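Local atomic coordinates of aldehyde dehydrogenase (Staphylococcus aureus, PDB entry 6K10), a protein that catalyses the NAD-dependent oxidation of 4,4'-diaponeurosporen-4-al to 4,4'-diaponeurosporenoic acid, a step in making the carotenoid staphyloxanthin. Residues L375-D379 / E380-Q384; H299-T302 / S303-N306; S337-Q341 / E342-G346. The protein carries 1 engineered substitution. All blocks are in the same frame, centred on the assembly; numbering follows the deposited sequence.

Contact 1: residues L375-D379 / E380-Q384; sequences LFSED and ENATQ. With EDO (1,2-ethanediol), chain B.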
loop_
_atom_site.group_PDB
_atom_site.type_symbol
_atom_site.label_atom_id
_atom_site.label_comp_id
_atom_site.label_asym_id
_atom_site.label_seq_id
_atom_site.Cartn_x
_atom_site.Cartn_y
_atom_site.Cartn_z
ATOM N N LEU A 375 -0.090 10.432 -24.574
ATOM C CA LEU A 375 0.077 10.050 -25.968
ATOM C C LEU A 375 -1.012 10.708 -26.791
ATOM O O LEU A 375 -2.196 10.588 -26.465
ATOM C CB LEU A 375 0.021 8.530 -26.149
ATOM C CG LEU A 375 -0.109 8.076 -27.604
ATOM C CD1 LEU A 375 1.150 8.410 -28.393
ATOM C CD2 LEU A 375 -0.418 6.594 -27.685
ATOM N N PHE A 376 -0.612 11.406 -27.849
ATOM C CA PHE A 376 -1.542 11.974 -28.813
ATOM C C PHE A 376 -1.423 11.179 -30.101
ATOM O O PHE A 376 -0.359 11.164 -30.734
ATOM C CB PHE A 376 -1.279 13.464 -29.039
ATOM C CG PHE A 376 -1.751 14.323 -27.902
ATOM C CD1 PHE A 376 -0.930 14.567 -26.819
ATOM C CD2 PHE A 376 -3.035 14.843 -27.896
ATOM C CE1 PHE A 376 -1.369 15.339 -25.756
ATOM C CE2 PHE A 376 -3.478 15.617 -26.838
ATOM C CZ PHE A 376 -2.644 15.865 -25.767
ATOM N N SER A 377 -2.509 10.503 -30.464
ATOM C CA SER A 377 -2.525 9.574 -31.580
ATOM C C SER A 377 -3.966 9.266 -31.933
ATOM O O SER A 377 -4.839 9.260 -31.063
ATOM C CB SER A 377 -1.775 8.279 -31.235
ATOM O OG SER A 377 -1.825 7.344 -32.303
ATOM N N GLU A 378 -4.203 9.024 -33.219
ATOM C CA GLU A 378 -5.461 8.475 -33.693
ATOM C C GLU A 378 -5.333 6.996 -34.026
ATOM O O GLU A 378 -6.279 6.392 -34.547
ATOM C CB GLU A 378 -5.949 9.266 -34.907
ATOM C CG GLU A 378 -6.143 10.752 -34.626
ATOM C CD GLU A 378 -7.170 11.005 -33.547
ATOM O OE1 GLU A 378 -8.148 10.235 -33.483
ATOM O OE2 GLU A 378 -7.003 11.968 -32.768
ATOM N N ASP A 379 -4.182 6.405 -33.726
ATOM C CA ASP A 379 -3.873 5.017 -34.052
ATOM C C ASP A 379 -4.128 4.173 -32.806
ATOM O O ASP A 379 -3.338 4.188 -31.858
ATOM C CB ASP A 379 -2.432 4.910 -34.548
ATOM C CG ASP A 379 -1.982 3.477 -34.792
ATOM O OD1 ASP A 379 -2.789 2.533 -34.664
ATOM O OD2 ASP A 379 -0.795 3.300 -35.133
ATOM N N GLU A 380 -5.246 3.439 -32.825
ATOM C CA GLU A 380 -5.614 2.516 -31.755
ATOM C C GLU A 380 -4.448 1.659 -31.285
ATOM O O GLU A 380 -4.194 1.532 -30.083
ATOM C CB GLU A 380 -6.737 1.598 -32.241
ATOM C CG GLU A 380 -8.126 1.966 -31.794
ATOM C CD GLU A 380 -9.165 1.083 -32.448
ATOM O OE1 GLU A 380 -9.351 -0.060 -31.981
ATOM O OE2 GLU A 380 -9.785 1.524 -33.440
ATOM N N ASN A 381 -3.746 1.037 -32.230
ATOM C CA ASN A 381 -2.726 0.062 -31.863
ATOM C C ASN A 381 -1.492 0.727 -31.272
ATOM O O ASN A 381 -0.792 0.112 -30.461
ATOM C CB ASN A 381 -2.362 -0.785 -33.078
ATOM C CG ASN A 381 -3.470 -1.741 -33.460
ATOM O OD1 ASN A 381 -4.429 -1.924 -32.708
ATOM N ND2 ASN A 381 -3.353 -2.352 -34.631
ATOM N N ALA A 382 -1.202 1.967 -31.665
ATOM C CA ALA A 382 -0.156 2.721 -30.982
ATOM C C ALA A 382 -0.561 3.005 -29.543
ATOM O O ALA A 382 0.250 2.881 -28.620
ATOM C CB ALA A 382 0.134 4.023 -31.729
ATOM N N THR A 383 -1.821 3.396 -29.342
ATOM C CA THR A 383 -2.364 3.584 -28.000
ATOM C C THR A 383 -2.155 2.340 -27.151
ATOM O O THR A 383 -1.685 2.418 -26.009
ATOM C CB THR A 383 -3.854 3.933 -28.091
ATOM O OG1 THR A 383 -4.030 5.046 -28.971
ATOM C CG2 THR A 383 -4.425 4.271 -26.726
ATOM N N GLN A 384 -2.487 1.176 -27.709
ATOM C CA GLN A 384 -2.356 -0.070 -26.966
ATOM C C GLN A 384 -0.900 -0.361 -26.631
ATOM O O GLN A 384 -0.587 -0.782 -25.511
ATOM C CB GLN A 384 -2.967 -1.216 -27.770
ATOM C CG GLN A 384 -2.978 -2.545 -27.042
HETATM C C1 EDO B . -10.220 10.817 -31.375
HETATM O O1 EDO B . -9.082 10.702 -30.514
HETATM C C2 EDO B . -10.744 9.434 -31.735
HETATM O O2 EDO B . -12.168 9.436 -31.600
#
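Asp379 O accepts the first-turn bond of helix 380-389: Thr383 N donates to Asp379 O at 3.0 Å, with an N-H...O angle of 169°, as the chain leaves strand 372-376 and turns. The same oxygen takes a second bond from the side chain of Thr383, whose OG1 lies 3.1 Å from Asp379 O and approaches from above the carbonyl plane, so backbone and hydroxyl of one residue grip a single acceptor. The Asp379 side chain caps the first turn. Its CG stands anti to the backbone N (chi1 175°), which swings the carboxylate over the helix start, where OD1 receives weak bonds from Asn381 N at 3.0 Å and Ala382 N at 3.4 Å. OD2 rests instead against the methyl of Ala382, 3.6 Å from its CB. On the strand side of the turn, Leu375 CD2 packs on Thr383 CA at 3.6 Å. Ser377 OG accepts from Asp379 N (2.9 Å) in an ST turn and is also hydrogen-bonded to Asp227 OD2. Glu378 OE2 is hydrogen-bonded to Thr442 OG1 of the second subunit and accepts a weak bond from O1 of an ethanediol, probably left from crystallisation. Asp379 is the N-cap of helix 380-389 in the beta-alpha-beta unit completed by strands 372-376 and 394-397.

Contact 2: residues H299-T302 / S303-N306; sequences HRLT and SLLN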
loop_
_atom_site.group_PDB
_atom_site.type_symbol
_atom_site.label_atom_id
_atom_site.label_comp_id
_atom_site.label_asym_id
_atom_site.label_seq_id
_atom_site.Cartn_x
_atom_site.Cartn_y
_atom_site.Cartn_z
ATOM N N HIS A 299 15.373 31.516 -10.635
ATOM C CA HIS A 299 16.733 31.480 -11.163
ATOM C C HIS A 299 17.104 30.093 -11.667
ATOM O O HIS A 299 17.882 29.970 -12.620
ATOM C CB HIS A 299 17.719 31.947 -10.092
ATOM C CG HIS A 299 17.663 33.419 -9.829
ATOM N ND1 HIS A 299 17.767 33.954 -8.562
ATOM C CD2 HIS A 299 17.515 34.469 -10.670
ATOM C CE1 HIS A 299 17.683 35.270 -8.635
ATOM N NE2 HIS A 299 17.531 35.608 -9.902
ATOM N N ARG A 300 16.571 29.044 -11.040
ATOM C CA ARG A 300 16.741 27.699 -11.578
ATOM C C ARG A 300 16.230 27.620 -13.010
ATOM O O ARG A 300 16.865 27.005 -13.875
ATOM C CB ARG A 300 16.010 26.688 -10.695
ATOM C CG ARG A 300 16.069 25.260 -11.202
ATOM C CD ARG A 300 15.274 24.327 -10.302
ATOM N NE ARG A 300 13.846 24.636 -10.299
ATOM C CZ ARG A 300 13.001 24.282 -11.263
ATOM N NH1 ARG A 300 11.718 24.605 -11.173
ATOM N NH2 ARG A 300 13.437 23.608 -12.319
ATOM N N LEU A 301 15.094 28.261 -13.284
ATOM C CA LEU A 301 14.482 28.163 -14.603
ATOM C C LEU A 301 15.122 29.119 -15.606
ATOM O O LEU A 301 15.246 28.780 -16.788
ATOM C CB LEU A 301 12.978 28.415 -14.495
ATOM C CG LEU A 301 12.138 27.295 -13.877
ATOM C CD1 LEU A 301 10.789 27.824 -13.417
ATOM C CD2 LEU A 301 11.957 26.169 -14.882
ATOM N N THR A 302 15.533 30.317 -15.169
ATOM C CA THR A 302 16.236 31.208 -16.089
ATOM C C THR A 302 17.630 30.685 -16.409
ATOM O O THR A 302 18.154 30.948 -17.498
ATOM C CB THR A 302 16.323 32.629 -15.525
ATOM O OG1 THR A 302 17.078 32.631 -14.308
ATOM C CG2 THR A 302 14.933 33.193 -15.266
ATOM N N SER A 303 18.244 29.946 -15.482
ATOM C CA SER A 303 19.484 29.249 -15.808
ATOM C C SER A 303 19.252 28.227 -16.914
ATOM O O SER A 303 20.065 28.100 -17.836
ATOM C CB SER A 303 20.056 28.578 -14.559
ATOM O OG SER A 303 21.341 28.035 -14.812
ATOM N N LEU A 304 18.135 27.497 -16.845
ATOM C CA LEU A 304 17.798 26.555 -17.907
ATOM C C LEU A 304 17.512 27.279 -19.217
ATOM O O LEU A 304 17.899 26.804 -20.292
ATOM C CB LEU A 304 16.602 25.702 -17.484
ATOM C CG LEU A 304 16.908 24.653 -16.412
ATOM C CD1 LEU A 304 15.634 24.167 -15.740
ATOM C CD2 LEU A 304 17.661 23.483 -17.025
ATOM N N LEU A 305 16.827 28.427 -19.151
ATOM C CA LEU A 305 16.618 29.240 -20.346
ATOM C C LEU A 305 17.947 29.625 -20.981
ATOM O O LEU A 305 18.113 29.548 -22.204
ATOM C CB LEU A 305 15.824 30.502 -19.999
ATOM C CG LEU A 305 14.298 30.485 -19.939
ATOM C CD1 LEU A 305 13.789 31.871 -19.566
ATOM C CD2 LEU A 305 13.707 30.040 -21.267
ATOM N N ASN A 306 18.905 30.052 -20.156
ATOM C CA ASN A 306 20.215 30.435 -20.670
ATOM C C ASN A 306 20.914 29.253 -21.332
ATOM O O ASN A 306 21.580 29.415 -22.361
ATOM C CB ASN A 306 21.067 31.006 -19.536
ATOM C CG ASN A 306 22.452 31.411 -19.994
ATOM O OD1 ASN A 306 22.637 32.473 -20.587
ATOM N ND2 ASN A 306 23.438 30.566 -19.715
#
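The side chains of Arg300 and Leu304, one turn apart on alpha-helix 295-307, lie side by side and point the same way, in i to i+4 spacing. Arg300 NH2 comes within 4.1 Å of Leu304 CD1, which meets the guanidinium obliquely. The arginine chain first extends, with CG anti to the backbone N, and then bends at chi3 (64°), folding the guanidinium back so that one face receives Leu301 CG, 3.7 Å above the plane and offset toward its rim. NH2 makes a salt bridge to Glu342 and a hydrogen bond to the carbonyl of Ile344, both outside the helix, while NE bonds to ND1 of His297 in the same helix. Leu301 and Leu304 form the neighbouring apolar pair, CD2 to CD1 at 4.3 Å. Leu305, further round the helix, packs with Leu301 against Ile325 of strand 324-330. The backbone bonds of this turn are not equal: Leu305 N reaches Leu301 O at 2.9 Å, whereas Leu304 N reaches Arg300 O at a longer 3.3 Å. Leu304 CG also comes 3.5 Å from Arg300 O.

Contact 3: residues S337-Q341 / E342-G346; sequences SAIMQ and EEIFG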
loop_
_atom_site.group_PDB
_atom_site.type_symbol
_atom_site.label_atom_id
_atom_site.label_comp_id
_atom_site.label_asym_id
_atom_site.label_seq_id
_atom_site.Cartn_x
_atom_site.Cartn_y
_atom_site.Cartn_z
ATOM N N SER A 337 20.950 17.775 -23.354
ATOM C CA SER A 337 20.574 19.126 -22.966
ATOM C C SER A 337 20.358 19.222 -21.461
ATOM O O SER A 337 19.863 18.286 -20.827
ATOM C CB SER A 337 19.304 19.548 -23.704
ATOM O OG SER A 337 19.564 19.791 -25.075
ATOM N N ALA A 338 20.746 20.366 -20.889
ATOM C CA ALA A 338 20.496 20.608 -19.472
ATOM C C ALA A 338 19.011 20.504 -19.155
ATOM O O ALA A 338 18.627 20.042 -18.073
ATOM C CB ALA A 338 21.033 21.981 -19.071
ATOM N N ILE A 339 18.159 20.914 -20.098
ATOM C CA ILE A 339 16.718 20.873 -19.890
ATOM C C ILE A 339 16.191 19.443 -19.812
ATOM O O ILE A 339 15.079 19.224 -19.316
ATOM C CB ILE A 339 16.017 21.672 -21.007
ATOM C CG1 ILE A 339 14.572 21.991 -20.623
ATOM C CG2 ILE A 339 16.069 20.918 -22.326
ATOM C CD1 ILE A 339 14.450 23.053 -19.557
ATOM N N MET A 340 16.958 18.457 -20.273
ATOM C CA MET A 340 16.549 17.062 -20.202
ATOM C C MET A 340 17.205 16.313 -19.047
ATOM O O MET A 340 17.093 15.085 -18.975
ATOM C CB MET A 340 16.850 16.353 -21.524
ATOM C CG MET A 340 15.962 16.795 -22.670
ATOM S SD MET A 340 14.206 16.624 -22.286
ATOM C CE MET A 340 14.095 14.854 -22.036
ATOM N N GLN A 341 17.879 17.022 -18.140
ATOM C CA GLN A 341 18.551 16.397 -17.012
ATOM C C GLN A 341 17.812 16.564 -15.693
ATOM O O GLN A 341 18.181 15.908 -14.712
ATOM C CB GLN A 341 19.973 16.959 -16.855
ATOM C CG GLN A 341 20.786 16.969 -18.133
ATOM C CD GLN A 341 20.870 15.604 -18.784
ATOM O OE1 GLN A 341 21.080 14.594 -18.114
ATOM N NE2 GLN A 341 20.699 15.567 -20.100
ATOM N N GLU A 342 16.794 17.418 -15.634
ATOM C CA GLU A 342 16.075 17.673 -14.395
ATOM C C GLU A 342 14.594 17.852 -14.693
ATOM O O GLU A 342 14.211 18.231 -15.803
ATOM C CB GLU A 342 16.621 18.920 -13.674
ATOM C CG GLU A 342 16.411 20.229 -14.433
ATOM C CD GLU A 342 16.817 21.454 -13.629
ATOM O OE1 GLU A 342 17.983 21.890 -13.754
ATOM O OE2 GLU A 342 15.972 21.987 -12.876
ATOM N N GLU A 343 13.763 17.556 -13.694
ATOM C CA GLU A 343 12.349 17.893 -13.787
ATOM C C GLU A 343 12.208 19.403 -13.907
ATOM O O GLU A 343 12.658 20.150 -13.034
ATOM C CB GLU A 343 11.593 17.371 -12.565
ATOM C CG GLU A 343 10.099 17.690 -12.568
ATOM C CD GLU A 343 9.333 16.946 -11.485
ATOM O OE1 GLU A 343 9.972 16.243 -10.673
ATOM O OE2 GLU A 343 8.088 17.057 -11.450
ATOM N N ILE A 344 11.597 19.853 -15.003
ATOM C CA ILE A 344 11.582 21.280 -15.313
ATOM C C ILE A 344 10.751 22.045 -14.292
ATOM O O ILE A 344 11.205 23.049 -13.729
ATOM C CB ILE A 344 11.075 21.503 -16.747
ATOM C CG1 ILE A 344 11.986 20.765 -17.727
ATOM C CG2 ILE A 344 11.011 22.984 -17.070
ATOM C CD1 ILE A 344 11.457 20.722 -19.123
ATOM N N PHE A 345 9.529 21.579 -14.034
ATOM C CA PHE A 345 8.627 22.203 -13.068
ATOM C C PHE A 345 8.486 23.698 -13.352
ATOM O O PHE A 345 8.573 24.544 -12.459
ATOM C CB PHE A 345 9.104 21.952 -11.637
ATOM C CG PHE A 345 8.011 21.531 -10.696
ATOM C CD1 PHE A 345 7.467 20.259 -10.773
ATOM C CD2 PHE A 345 7.539 22.399 -9.727
ATOM C CE1 PHE A 345 6.463 19.865 -9.906
ATOM C CE2 PHE A 345 6.536 22.011 -8.856
ATOM C CZ PHE A 345 5.997 20.742 -8.947
ATOM N N GLY A 346 8.288 24.016 -14.628
ATOM C CA GLY A 346 8.189 25.382 -15.079
ATOM C C GLY A 346 7.720 25.456 -16.518
ATOM O O GLY A 346 7.525 24.434 -17.182
#
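This is a local apolar contact within one connection, the loop between strands 324-330 and 348-354, where Ile339 meets Ile344 five residues on. No hydrogen bond joins 337-341 to 342-346, and what brings them together beyond the chain connection is the approach of two isoleucine side chains. Ile339 CG1 lies 3.7 Å from Ile344 CD1, and Ile339 CD1 is 3.8 Å from Ile344 CG1, so the ethyl arms of both residues share the contact and cross obliquely. Ile339 sends CG1 anti to its own N (chi1 -164°), which carries its end back toward Ile344 although its CB points away. Ile348 and Pro350 of strand 348-354 and Leu304 of helix 295-307 touch Ile339 as well, while Ile344 leans on Pro350 and Leu301, so the pair sits where loop, strand 348-354 and helix 295-307 meet.

The turn that presents Ile339 is a short 3-10 segment, 338-340, in which Met340 N donates to Ser337 O at 3.0 Å and Gln341 N to Ala338 O. Gln341 closes over its start: bent at chi2 (-55°), its chain brings NE2 to 2.9 Å from Ser337 O. This bond lies nearly in the amide plane of Gln341 but above the carbonyl plane of Ser337, and NE2 and Met340 N reach that oxygen from opposite faces. Beyond the turn, Glu342 extends from CG onward, and its OE2 forms the salt bridge with Arg300 NH2. Lys221 NZ bonds to the carbonyl oxygens of both Ile339 and Glu342, linking the two segments, and Ile344 N donates to Asp255 OD2.

Contacts 2 and 3 touch, their centres 10 Å apart, and Arg300 is the chief link: its NH2 lies 2.7 Å from Ile344 O and 3.1 Å from Glu342 OE2, so one guanidinium nitrogen joins the helix to the loop. Leu301 CD2 adds packing on Ile344 O at 3.4 Å. Neither contact includes the predicted catalytic position: the side chains of Arg300 and Ile344 are about 12 and 11 Å from that of Ser251, an engineered residue. Contact 1 stands apart, with nearest atoms about 15 Å from contact 3 and about 20 Å from contact 2, and reaches the second subunit through Glu378.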